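Local structure of sugar kinase, pfkB family (Thermotoga maritima, 2AJR) at residues Leu15-Asn20 with Val150-Ser155; Val179-Thr184 with Glu196-Val201; Leu256-Glu261 with His324-Arg329. The protein probably phosphorylates a sugar phosphate at the expense of ATP, as a phosphofructokinase of the PfkB carbohydrate kinase family. All blocks are in the same frame, centred on the assembly; numbering follows the deposited sequence.

Contact 1 of 3, residues Leu15-Asn20 with Val150-Ser155; sequences LTVTLN and VVISGS
Val151 bonds to Leu15-Asn20 through both its N and its O: the N donates to Leu15 O at 2.8 Å, and the O receives Val17 N at 2.8 Å. Two longer CA-H...O contacts, from Val150 CA to Leu15 O and from Thr16 CA to Val151 O, fill in the ladder. The strands run parallel, their axes 4.7 Å apart and 14° askew, and both belong to the central sheet of the ribokinase-like alpha/beta fold, where 14-18 is flanked by 68-75 and 149-153.

Apolar packing gathers on the face of Leu15, Val17, Val150 and Ile152. Leu15 runs alongside Val150, both directed to this face, with Leu15 CD2 3.6 Å from Val150 CG2. Val17 CB meets Ile152 CG1 at 4.2 Å. Helices 130-144 and 164-174 cover this face, Tyr140 touching Leu15 and Val17, and Leu168 touching Ile152.

The polar contact lies past the strand ends. Asn20 CG stands anti to the backbone N (chi1 -157°), and from there the amide ND2 donates to Ser155 OG at 3.0 Å, the hydroxyl oxygen tilted 21° from the amide plane. The same ND2 also donates to Pro124 O.

Contact 2 of 3, residues Val179-Thr184 with Glu196-Val201; sequences VFVEQT and EFPNVV
A beta-alpha-beta unit closes here: strand 178-182 leads into helix 185-193, and the chain returns as the short strand 200-201, parallel to the first and next to it in the central sheet. Pairing of Phe180 with Val200 and of Val181 with Val201 sets the register. Val200 turns both its backbone polar atoms to this neighbour, its N donating to Val179 O at 3.1 Å and its O accepting Val181 N at 2.8 Å. Val179 O also takes a weak hydrogen bond from Asn199 N, a second donor just ahead of the strand.

The two faces of the pairing differ. On one, the Phe180 side chain runs alongside that of Val200. Phe180 CD2 is 3.6 Å from Val200 CB, and CE2 reaches CG2 of the same valine, while Met279, Val280 and Phe283 of helix 271-286 touch the Phe180 side chain. On the other, Pro198 is shared by two valines: its CB lies 4.0 Å from Val179 CG1, and its CG lies 3.8 Å from Val181 CG2. Both valines cross obliquely to the proline, and Ile191 of the connecting helix touches it too.

Asn199 extends the pairing beyond the strand with its side chain. With CG anti to the carbonyl carbon (chi1 -63°), that atom comes to 3.6 Å from Val179 N. The amide nitrogen ND2 is held by Gln235 OE1. From the other branch, OD1 accepts Val179 N at 2.7 Å, the donor tilted 29° from the plane of the side-chain carbonyl.

Contact 3 of 3, residues Leu256-Glu261 with His324-Arg329; sequences LIRSKE and HFTVER
This is an antiparallel strand pairing at one margin of the central sheet, partly buried, where strand 325-329 near the C-terminus lies along strand 254-259. Leu256 with Glu328 and Arg258 with Thr326 are hydrogen-bonded pairs, each joined by two N-H...O bonds. Leu256 N reaches Glu328 O at 2.8 Å, and Thr326 N reaches Arg258 O at 2.9 Å. Ile257 with Val327 and Ser259 with Phe325 alternate with them as non-hydrogen-bonded pairs. Beyond the last pair, Lys260 N bonds to His324 O at 3.0 Å.

Ile257 and Phe325 are neighbours on the face turned to helix 290-304, with Ile257 CG2 3.6 Å from Phe325 CD1. Phe298 of that helix touches both residues.

The other face is more polar. Arg258 and Glu328 form a long salt bridge, NE to OE2 at 4.0 Å, their planar groups 67° apart. Leu256 CD2 lies 3.8 Å from Glu328 OE1. Coming from beyond the strand end, Lys260 crosses Thr326 at about a right angle; Thr326 CG2, anti to the carbonyl carbon, meets Lys260 CE at 4.0 Å, while Thr326 OG1 lies beside Arg258 CB. An alanine in place of Thr326 would probably open a gap beside Arg258 CB and Lys260 CE, taking away the methyl on which the lysine chain rests.

Within this chain 325-329 is the outermost strand on its side, completing the antiparallel extension 236-241, 245-249, 254-259 and 325-329 of the ribokinase-like sheet.

All three contacts pair neighbouring strands of one sheet, but at different depths. Contacts 1 and 2 are buried and adjoin: strands 149-153 and 178-182 are neighbours, and Val150 O probably accepts a hydrogen bond from Phe180 N at 2.9 Å. Both are parallel and mainly apolar, each with one asparagine side-chain bond. Contact 3 stands apart, its centre about 23 Å from that of contact 2 and about 28 Å from that of contact 1. It is only partly buried, at the outer edge of the sheet within this chain. There the pairing turns antiparallel, and on the face away from helix 290-304 the charged Arg258 and Glu328 sit among Leu256 and Thr326.

Contact 1 of 3, residues Leu15-Asn20 with Val150-Ser155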
loop_
_atom_site.group_PDB
_atom_site.type_symbol
_atom_site.label_atom_id
_atom_site.label_comp_id
_atom_site.label_asym_id
_atom_site.label_seq_id
_atom_site.Cartn_x
_atom_site.Cartn_y
_atom_site.Cartn_z
ATOM N N LEU A 15 -29.702 -5.001 -2.152
ATOM C CA LEU A 15 -28.936 -3.783 -1.868
ATOM C C LEU A 15 -27.820 -4.106 -0.880
ATOM O O LEU A 15 -28.110 -4.607 0.208
ATOM C CB LEU A 15 -29.843 -2.715 -1.250
ATOM C CG LEU A 15 -29.193 -1.465 -0.623
ATOM C CD1 LEU A 15 -28.450 -0.659 -1.688
ATOM C CD2 LEU A 15 -30.212 -0.599 0.109
ATOM N N THR A 16 -26.567 -3.811 -1.241
ATOM C CA THR A 16 -25.450 -3.953 -0.310
ATOM C C THR A 16 -24.950 -2.563 0.082
ATOM O O THR A 16 -24.772 -1.683 -0.771
ATOM C CB THR A 16 -24.271 -4.790 -0.878
ATOM O OG1 THR A 16 -23.603 -4.074 -1.929
ATOM C CG2 THR A 16 -24.755 -6.114 -1.409
ATOM N N VAL A 17 -24.737 -2.380 1.386
ATOM C CA VAL A 17 -24.251 -1.133 1.934
ATOM C C VAL A 17 -22.860 -1.372 2.479
ATOM O O VAL A 17 -22.665 -2.250 3.300
ATOM C CB VAL A 17 -25.131 -0.680 3.084
ATOM C CG1 VAL A 17 -24.478 0.506 3.838
ATOM C CG2 VAL A 17 -26.534 -0.353 2.561
ATOM N N THR A 18 -21.902 -0.582 2.020
ATOM C CA THR A 18 -20.512 -0.669 2.468
ATOM C C THR A 18 -20.074 0.752 2.772
ATOM O O THR A 18 -19.604 1.469 1.897
ATOM C CB THR A 18 -19.605 -1.250 1.359
ATOM O OG1 THR A 18 -20.145 -2.497 0.904
ATOM C CG2 THR A 18 -18.183 -1.427 1.854
ATOM N N LEU A 19 -20.258 1.185 4.004
ATOM C CA LEU A 19 -19.982 2.560 4.340
ATOM C C LEU A 19 -18.502 2.868 4.242
ATOM O O LEU A 19 -18.130 4.029 4.034
ATOM C CB LEU A 19 -20.534 2.900 5.723
ATOM C CG LEU A 19 -22.063 2.848 5.811
ATOM C CD1 LEU A 19 -22.549 3.530 7.078
ATOM C CD2 LEU A 19 -22.721 3.484 4.586
ATOM N N ASN A 20 -17.669 1.836 4.370
ATOM C CA ASN A 20 -16.213 1.988 4.347
ATOM C C ASN A 20 -15.546 1.029 3.343
ATOM O O ASN A 20 -14.846 0.105 3.728
ATOM C CB ASN A 20 -15.669 1.771 5.760
ATOM C CG ASN A 20 -14.291 2.426 5.984
ATOM O OD1 ASN A 20 -13.777 3.140 5.124
ATOM N ND2 ASN A 20 -13.695 2.173 7.160
ATOM N N VAL A 150 -31.736 -6.334 2.049
ATOM C CA VAL A 150 -30.572 -5.462 2.202
ATOM C C VAL A 150 -29.487 -6.119 3.060
ATOM O O VAL A 150 -29.791 -6.858 4.006
ATOM C CB VAL A 150 -30.974 -4.107 2.847
ATOM C CG1 VAL A 150 -31.377 -4.300 4.309
ATOM C CG2 VAL A 150 -29.851 -3.092 2.743
ATOM N N VAL A 151 -28.226 -5.838 2.716
ATOM C CA VAL A 151 -27.070 -6.324 3.455
ATOM C C VAL A 151 -26.260 -5.145 3.926
ATOM O O VAL A 151 -25.780 -4.365 3.102
ATOM C CB VAL A 151 -26.146 -7.170 2.586
ATOM C CG1 VAL A 151 -24.911 -7.591 3.391
ATOM C CG2 VAL A 151 -26.903 -8.361 2.012
ATOM N N ILE A 152 -26.117 -5.014 5.243
ATOM C CA ILE A 152 -25.359 -3.929 5.844
ATOM C C ILE A 152 -24.193 -4.553 6.580
ATOM O O ILE A 152 -24.383 -5.187 7.609
ATOM C CB ILE A 152 -26.185 -3.138 6.862
ATOM C CG1 ILE A 152 -27.394 -2.490 6.191
ATOM C CG2 ILE A 152 -25.310 -2.075 7.503
ATOM C CD1 ILE A 152 -28.636 -2.493 7.053
ATOM N N SER A 153 -22.980 -4.392 6.061
ATOM C CA SER A 153 -21.843 -5.029 6.703
ATOM C C SER A 153 -20.567 -4.205 6.657
ATOM O O SER A 153 -20.399 -3.329 5.808
ATOM C CB SER A 153 -21.623 -6.432 6.133
ATOM O OG SER A 153 -21.329 -6.367 4.764
ATOM N N GLY A 154 -19.695 -4.481 7.625
ATOM C CA GLY A 154 -18.384 -3.879 7.686
ATOM C C GLY A 154 -18.370 -2.595 8.483
ATOM O O GLY A 154 -19.385 -2.145 8.991
ATOM N N SER A 155 -17.202 -1.986 8.530
ATOM C CA SER A 155 -16.978 -0.818 9.345
ATOM C C SER A 155 -17.619 0.465 8.811
ATOM O O SER A 155 -18.045 0.545 7.668
ATOM C CB SER A 155 -15.467 -0.593 9.475
ATOM O OG SER A 155 -14.881 -0.350 8.191
#

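Contact 2 of 3, residues Val179-Thr184 with Glu196-Val201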
loop_
_atom_site.group_PDB
_atom_site.type_symbol
_atom_site.label_atom_id
_atom_site.label_comp_id
_atom_site.label_asym_id
_atom_site.label_seq_id
_atom_site.Cartn_x
_atom_site.Cartn_y
_atom_site.Cartn_z
ATOM N N VAL A 179 -33.478 -7.988 6.234
ATOM C CA VAL A 179 -32.175 -7.400 6.560
ATOM C C VAL A 179 -31.162 -8.424 7.041
ATOM O O VAL A 179 -31.439 -9.156 7.977
ATOM C CB VAL A 179 -32.301 -6.346 7.695
ATOM C CG1 VAL A 179 -30.919 -6.026 8.276
ATOM C CG2 VAL A 179 -33.020 -5.087 7.208
ATOM N N PHE A 180 -29.990 -8.438 6.402
ATOM C CA PHE A 180 -28.796 -9.187 6.867
ATOM C C PHE A 180 -27.775 -8.190 7.414
ATOM O O PHE A 180 -27.487 -7.196 6.737
ATOM C CB PHE A 180 -28.100 -9.896 5.701
ATOM C CG PHE A 180 -28.921 -10.947 5.025
ATOM C CD1 PHE A 180 -29.922 -10.596 4.124
ATOM C CD2 PHE A 180 -28.660 -12.298 5.244
ATOM C CE1 PHE A 180 -30.672 -11.577 3.471
ATOM C CE2 PHE A 180 -29.401 -13.284 4.586
ATOM C CZ PHE A 180 -30.412 -12.920 3.700
ATOM N N VAL A 181 -27.202 -8.447 8.592
ATOM C CA VAL A 181 -26.104 -7.610 9.085
ATOM C C VAL A 181 -24.890 -8.431 9.494
ATOM O O VAL A 181 -25.030 -9.441 10.172
ATOM C CB VAL A 181 -26.536 -6.749 10.286
ATOM C CG1 VAL A 181 -25.328 -6.063 10.889
ATOM C CG2 VAL A 181 -27.578 -5.725 9.870
ATOM N N GLU A 182 -23.703 -7.991 9.073
ATOM C CA GLU A 182 -22.426 -8.506 9.607
ATOM C C GLU A 182 -21.573 -7.330 10.099
ATOM O O GLU A 182 -20.995 -6.617 9.296
ATOM C CB GLU A 182 -21.647 -9.352 8.566
ATOM C CG GLU A 182 -20.305 -9.942 9.118
ATOM C CD GLU A 182 -19.448 -10.712 8.085
ATOM O OE1 GLU A 182 -19.506 -10.411 6.865
ATOM O OE2 GLU A 182 -18.706 -11.626 8.511
ATOM N N GLN A 183 -21.494 -7.120 11.410
ATOM C CA GLN A 183 -20.712 -6.008 11.965
ATOM C C GLN A 183 -20.111 -6.369 13.302
ATOM O O GLN A 183 -20.520 -7.331 13.919
ATOM C CB GLN A 183 -21.576 -4.756 12.106
ATOM C CG GLN A 183 -21.952 -4.172 10.752
ATOM C CD GLN A 183 -22.657 -2.816 10.815
ATOM O OE1 GLN A 183 -23.654 -2.651 11.510
ATOM N NE2 GLN A 183 -22.153 -1.851 10.043
ATOM N N THR A 184 -19.145 -5.577 13.746
ATOM C CA THR A 184 -18.472 -5.799 15.013
ATOM C C THR A 184 -19.435 -5.531 16.182
ATOM O O THR A 184 -20.453 -4.840 16.019
ATOM C CB THR A 184 -17.205 -4.910 15.148
ATOM O OG1 THR A 184 -17.585 -3.524 15.186
ATOM C CG2 THR A 184 -16.227 -5.160 13.974
ATOM N N GLU A 196 -36.084 -1.580 15.718
ATOM C CA GLU A 196 -36.096 -2.646 14.725
ATOM C C GLU A 196 -34.801 -3.428 14.766
ATOM O O GLU A 196 -33.778 -2.955 15.262
ATOM C CB GLU A 196 -36.361 -2.082 13.328
ATOM C CG GLU A 196 -37.796 -1.511 13.142
ATOM C CD GLU A 196 -38.905 -2.575 13.041
ATOM O OE1 GLU A 196 -38.609 -3.791 13.096
ATOM O OE2 GLU A 196 -40.086 -2.192 12.897
ATOM N N PHE A 197 -34.861 -4.642 14.239
ATOM C CA PHE A 197 -33.769 -5.584 14.360
ATOM C C PHE A 197 -33.485 -6.305 13.038
ATOM O O PHE A 197 -34.386 -6.482 12.211
ATOM C CB PHE A 197 -34.107 -6.602 15.456
ATOM C CG PHE A 197 -34.285 -5.987 16.816
ATOM C CD1 PHE A 197 -33.180 -5.659 17.588
ATOM C CD2 PHE A 197 -35.555 -5.716 17.309
ATOM C CE1 PHE A 197 -33.329 -5.073 18.837
ATOM C CE2 PHE A 197 -35.726 -5.125 18.560
ATOM C CZ PHE A 197 -34.603 -4.803 19.328
ATOM N N PRO A 198 -32.223 -6.720 12.824
ATOM C CA PRO A 198 -31.891 -7.516 11.655
ATOM C C PRO A 198 -32.605 -8.859 11.634
ATOM O O PRO A 198 -32.812 -9.446 12.674
ATOM C CB PRO A 198 -30.388 -7.731 11.808
ATOM C CG PRO A 198 -29.941 -6.636 12.669
ATOM C CD PRO A 198 -31.024 -6.430 13.625
ATOM N N ASN A 199 -32.969 -9.329 10.451
ATOM C CA ASN A 199 -33.525 -10.663 10.295
ATOM C C ASN A 199 -32.461 -11.753 10.491
ATOM O O ASN A 199 -32.726 -12.780 11.137
ATOM C CB ASN A 199 -34.159 -10.792 8.925
ATOM C CG ASN A 199 -35.303 -9.843 8.749
ATOM O OD1 ASN A 199 -35.132 -8.713 8.271
ATOM N ND2 ASN A 199 -36.477 -10.268 9.193
ATOM N N VAL A 200 -31.279 -11.507 9.918
ATOM C CA VAL A 200 -30.122 -12.394 9.993
ATOM C C VAL A 200 -28.913 -11.595 10.478
ATOM O O VAL A 200 -28.536 -10.607 9.864
ATOM C CB VAL A 200 -29.754 -12.972 8.609
ATOM C CG1 VAL A 200 -28.537 -13.889 8.733
ATOM C CG2 VAL A 200 -30.936 -13.702 7.991
ATOM N N VAL A 201 -28.324 -12.013 11.587
ATOM C CA VAL A 201 -27.150 -11.340 12.133
ATOM C C VAL A 201 -25.974 -12.316 12.153
ATOM O O VAL A 201 -26.123 -13.492 12.502
ATOM C CB VAL A 201 -27.412 -10.744 13.552
ATOM C CG1 VAL A 201 -27.764 -11.848 14.600
ATOM C CG2 VAL A 201 -26.222 -9.927 14.006
#

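Contact 3 of 3, residues Leu256-Glu261 with His324-Arg329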
loop_
_atom_site.group_PDB
_atom_site.type_symbol
_atom_site.label_atom_id
_atom_site.label_comp_id
_atom_site.label_asym_id
_atom_site.label_seq_id
_atom_site.Cartn_x
_atom_site.Cartn_y
_atom_site.Cartn_z
ATOM N N LEU A 256 -24.800 -26.423 15.534
ATOM C CA LEU A 256 -23.373 -26.140 15.373
ATOM C C LEU A 256 -22.890 -26.772 14.103
ATOM O O LEU A 256 -23.011 -27.983 13.937
ATOM C CB LEU A 256 -22.572 -26.708 16.532
ATOM C CG LEU A 256 -21.052 -26.538 16.487
ATOM C CD1 LEU A 256 -20.654 -25.067 16.331
ATOM C CD2 LEU A 256 -20.424 -27.153 17.766
ATOM N N ILE A 257 -22.363 -25.947 13.202
ATOM C CA ILE A 257 -21.803 -26.387 11.930
ATOM C C ILE A 257 -20.279 -26.398 12.086
ATOM O O ILE A 257 -19.686 -25.376 12.494
ATOM C CB ILE A 257 -22.187 -25.414 10.769
ATOM C CG1 ILE A 257 -23.700 -25.210 10.709
ATOM C CG2 ILE A 257 -21.690 -25.927 9.454
ATOM C CD1 ILE A 257 -24.126 -24.115 9.796
ATOM N N ARG A 258 -19.646 -27.529 11.780
ATOM C CA ARG A 258 -18.189 -27.635 11.908
ATOM C C ARG A 258 -17.540 -28.062 10.613
ATOM O O ARG A 258 -18.037 -28.971 9.941
ATOM C CB ARG A 258 -17.816 -28.693 12.917
ATOM C CG ARG A 258 -18.230 -28.438 14.329
ATOM C CD ARG A 258 -17.609 -29.506 15.149
ATOM N NE ARG A 258 -17.866 -29.368 16.566
ATOM C CZ ARG A 258 -17.055 -28.777 17.437
ATOM N NH1 ARG A 258 -15.931 -28.191 17.027
ATOM N NH2 ARG A 258 -17.387 -28.764 18.730
ATOM N N SER A 259 -16.416 -27.432 10.281
ATOM C CA SER A 259 -15.580 -27.922 9.196
ATOM C C SER A 259 -15.020 -29.293 9.580
ATOM O O SER A 259 -14.473 -29.442 10.657
ATOM C CB SER A 259 -14.425 -26.962 8.934
ATOM O OG SER A 259 -13.485 -27.549 8.053
ATOM N N LYS A 260 -15.170 -30.288 8.708
ATOM C CA LYS A 260 -14.623 -31.629 8.957
ATOM C C LYS A 260 -13.100 -31.619 9.067
ATOM O O LYS A 260 -12.529 -32.515 9.673
ATOM C CB LYS A 260 -15.027 -32.625 7.851
ATOM C CG LYS A 260 -16.475 -33.164 7.936
ATOM C CD LYS A 260 -16.709 -34.384 7.052
ATOM C CE LYS A 260 -18.204 -34.650 6.851
ATOM N NZ LYS A 260 -18.513 -35.880 6.017
ATOM N N GLU A 261 -12.445 -30.627 8.472
ATOM C CA GLU A 261 -10.988 -30.614 8.396
ATOM C C GLU A 261 -10.454 -29.217 8.712
ATOM O O GLU A 261 -11.205 -28.252 8.702
ATOM C CB GLU A 261 -10.534 -31.097 7.009
ATOM N N HIS A 324 -17.905 -31.564 3.310
ATOM C CA HIS A 324 -16.805 -31.284 4.232
ATOM C C HIS A 324 -17.233 -30.544 5.494
ATOM O O HIS A 324 -16.433 -29.823 6.068
ATOM C CB HIS A 324 -15.719 -30.456 3.524
ATOM C CG HIS A 324 -15.177 -31.094 2.282
ATOM N ND1 HIS A 324 -15.253 -30.495 1.041
ATOM C CD2 HIS A 324 -14.551 -32.279 2.088
ATOM C CE1 HIS A 324 -14.694 -31.280 0.140
ATOM N NE2 HIS A 324 -14.268 -32.374 0.746
ATOM N N PHE A 325 -18.478 -30.708 5.926
ATOM C CA PHE A 325 -18.882 -30.177 7.218
ATOM C C PHE A 325 -19.987 -30.992 7.856
ATOM O O PHE A 325 -20.703 -31.701 7.167
ATOM C CB PHE A 325 -19.260 -28.692 7.118
ATOM C CG PHE A 325 -20.494 -28.419 6.308
ATOM C CD1 PHE A 325 -21.753 -28.484 6.893
ATOM C CD2 PHE A 325 -20.396 -28.048 4.976
ATOM C CE1 PHE A 325 -22.896 -28.217 6.159
ATOM C CE2 PHE A 325 -21.537 -27.767 4.225
ATOM C CZ PHE A 325 -22.792 -27.858 4.821
ATOM N N THR A 326 -20.103 -30.906 9.179
ATOM C CA THR A 326 -21.156 -31.600 9.911
ATOM C C THR A 326 -22.064 -30.577 10.550
ATOM O O THR A 326 -21.670 -29.442 10.743
ATOM C CB THR A 326 -20.602 -32.593 11.007
ATOM O OG1 THR A 326 -19.764 -31.909 11.938
ATOM C CG2 THR A 326 -19.805 -33.745 10.376
ATOM N N VAL A 327 -23.294 -30.978 10.852
ATOM C CA VAL A 327 -24.203 -30.193 11.692
ATOM C C VAL A 327 -24.578 -31.028 12.916
ATOM O O VAL A 327 -24.992 -32.175 12.786
ATOM C CB VAL A 327 -25.522 -29.809 10.958
ATOM C CG1 VAL A 327 -26.373 -28.879 11.849
ATOM C CG2 VAL A 327 -25.240 -29.173 9.598
ATOM N N GLU A 328 -24.429 -30.461 14.102
ATOM C CA GLU A 328 -24.882 -31.111 15.331
ATOM C C GLU A 328 -25.974 -30.224 15.894
ATOM O O GLU A 328 -25.983 -29.003 15.667
ATOM C CB GLU A 328 -23.749 -31.214 16.361
ATOM C CG GLU A 328 -22.377 -31.562 15.777
ATOM C CD GLU A 328 -21.287 -31.634 16.835
ATOM O OE1 GLU A 328 -21.371 -30.864 17.804
ATOM O OE2 GLU A 328 -20.361 -32.480 16.703
ATOM N N ARG A 329 -26.895 -30.823 16.630
ATOM C CA ARG A 329 -27.900 -30.045 17.327
ATOM C C ARG A 329 -27.453 -29.811 18.753
ATOM O O ARG A 329 -27.197 -30.774 19.487
ATOM C CB ARG A 329 -29.238 -30.759 17.323
ATOM C CG ARG A 329 -30.294 -29.937 17.979
ATOM C CD ARG A 329 -31.579 -30.018 17.238
ATOM N NE ARG A 329 -32.560 -29.131 17.842
ATOM C CZ ARG A 329 -33.813 -29.008 17.420
ATOM N NH1 ARG A 329 -34.254 -29.731 16.401
ATOM N NH2 ARG A 329 -34.632 -28.169 18.040
#